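Local coordinates for protein probable copper-exporting P-type ATPase A (PDB 3FRY) that probably exports copper ions across the cell membrane at the expense of ATP hydrolysis, its C-terminal heavy-metal-associated domain being the part described here, at residues Lys25-Ala30 and Lys56-Ala61. Numbering follows the deposited sequence.
Sequences KALEEA and KAVEAA
Ala26 O accepts the hydrogen bond of Ala30 N at 2.9 Å, and the methyl CB of Ala57 lies against the same oxygen at 3.6 Å. In return, Ala57 O, which accepts the hydrogen bond of Ala61 N at 3.1 Å, meets Ala26 CB at 3.7 Å. Each alanine lays its methyl on the other's carbonyl; no hydrogen bond joins the two segments, and both carbonyls are engaged within their own helices. The two helical segments run in roughly opposite directions and approach until Ala26 CA and Ala57 CA are 5.5 Å apart. Alanine suits this seam because a single methyl lets two backbones come so near while covering them with carbon. Ala30 CB meets Ala57 CB at 3.8 Å, and Ala61 CB reaches Ala26 CB at 4.2 Å, so small side chains extend the seam in both directions.

Larger branched residues flank it on one side. Leu27 sets CG anti to its carbonyl carbon (chi1 -76°), which carries CD2 across to Val58 CG2, 3.7 Å away. In Val58 that methyl is likewise anti to the carbonyl carbon, and the two side chains meet at a slant. Branched aliphatic groups suit this place because both residues are buried and meet apolar neighbours from both subunits.

The pairing joins helices 20-29 and 51-60 of the ferredoxin-like heavy-metal-associated fold, which pack side by side on one face. Leu27 packs on Val34 of strand 33-37 and on Tyr54 of helix 51-60. From strand 5-12 of the second subunit, Leu9 packs on Leu27 and Leu11 on Val58, consistent with the domain swap.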
# COMPACT_ATOMS: atom_id res chain seq x y z
N LYS A 25 -8.56 -8.71 -14.76
CA LYS A 25 -9.57 -8.90 -15.80
C LYS A 25 -9.47 -7.85 -16.89
O LYS A 25 -9.54 -8.17 -18.08
CB LYS A 25 -10.98 -8.85 -15.19
CG LYS A 25 -11.35 -10.03 -14.32
CD LYS A 25 -12.79 -9.91 -13.83
CE LYS A 25 -13.26 -11.20 -13.16
NZ LYS A 25 -12.42 -11.55 -11.99
N ALA A 26 -9.34 -6.59 -16.49
CA ALA A 26 -9.24 -5.50 -17.46
C ALA A 26 -8.02 -5.73 -18.37
O ALA A 26 -8.09 -5.52 -19.59
CB ALA A 26 -9.12 -4.16 -16.73
N LEU A 27 -6.90 -6.14 -17.78
CA LEU A 27 -5.70 -6.41 -18.56
C LEU A 27 -5.92 -7.56 -19.53
O LEU A 27 -5.50 -7.50 -20.68
CB LEU A 27 -4.51 -6.73 -17.64
CG LEU A 27 -3.88 -5.53 -16.93
CD1 LEU A 27 -2.94 -6.00 -15.82
CD2 LEU A 27 -3.12 -4.69 -17.96
N GLU A 28 -6.59 -8.62 -19.08
CA GLU A 28 -6.86 -9.76 -19.96
C GLU A 28 -7.80 -9.32 -21.07
O GLU A 28 -7.65 -9.73 -22.22
CB GLU A 28 -7.48 -10.91 -19.17
CG GLU A 28 -6.59 -11.41 -18.04
CD GLU A 28 -7.29 -12.40 -17.13
OE1 GLU A 28 -8.46 -12.16 -16.77
OE2 GLU A 28 -6.66 -13.42 -16.78
N GLU A 29 -8.76 -8.47 -20.73
CA GLU A 29 -9.71 -7.96 -21.72
C GLU A 29 -8.99 -7.10 -22.76
O GLU A 29 -9.42 -7.03 -23.91
CB GLU A 29 -10.82 -7.14 -21.05
CG GLU A 29 -11.84 -7.97 -20.29
CD GLU A 29 -12.50 -9.03 -21.15
OE1 GLU A 29 -12.72 -8.76 -22.36
OE2 GLU A 29 -12.82 -10.12 -20.63
N ALA A 30 -7.91 -6.46 -22.35
CA ALA A 30 -7.14 -5.61 -23.26
C ALA A 30 -6.19 -6.46 -24.11
O ALA A 30 -5.49 -5.94 -24.99
CB ALA A 30 -6.37 -4.57 -22.48
N LYS A 56 -4.49 1.92 -20.61
CA LYS A 56 -5.81 2.55 -20.62
C LYS A 56 -6.87 1.67 -19.97
O LYS A 56 -7.83 2.16 -19.40
CB LYS A 56 -6.23 2.91 -22.05
CG LYS A 56 -5.44 4.06 -22.64
CD LYS A 56 -6.04 4.53 -23.96
CE LYS A 56 -5.24 5.69 -24.55
NZ LYS A 56 -5.18 6.87 -23.63
N ALA A 57 -6.69 0.35 -20.06
CA ALA A 57 -7.64 -0.58 -19.46
C ALA A 57 -7.52 -0.49 -17.93
O ALA A 57 -8.52 -0.56 -17.22
CB ALA A 57 -7.36 -2.00 -19.93
N VAL A 58 -6.30 -0.33 -17.43
CA VAL A 58 -6.11 -0.22 -15.99
C VAL A 58 -6.71 1.10 -15.50
O VAL A 58 -7.33 1.15 -14.43
CB VAL A 58 -4.62 -0.27 -15.61
CG1 VAL A 58 -4.47 -0.07 -14.11
CG2 VAL A 58 -4.01 -1.62 -16.02
N GLU A 59 -6.53 2.16 -16.27
CA GLU A 59 -7.08 3.46 -15.89
C GLU A 59 -8.60 3.40 -15.89
O GLU A 59 -9.25 3.92 -14.98
CB GLU A 59 -6.59 4.54 -16.86
CG GLU A 59 -5.07 4.61 -16.98
CD GLU A 59 -4.60 5.73 -17.90
OE1 GLU A 59 -5.16 5.87 -19.01
OE2 GLU A 59 -3.66 6.45 -17.52
N ALA A 60 -9.18 2.77 -16.91
CA ALA A 60 -10.63 2.64 -17.01
C ALA A 60 -11.20 1.84 -15.84
O ALA A 60 -12.35 2.05 -15.44
CB ALA A 60 -11.00 1.97 -18.33
N ALA A 61 -10.41 0.92 -15.30
CA ALA A 61 -10.86 0.11 -14.17
C ALA A 61 -10.81 0.97 -12.91
O ALA A 61 -11.28 0.56 -11.85
CB ALA A 61 -9.96 -1.12 -13.99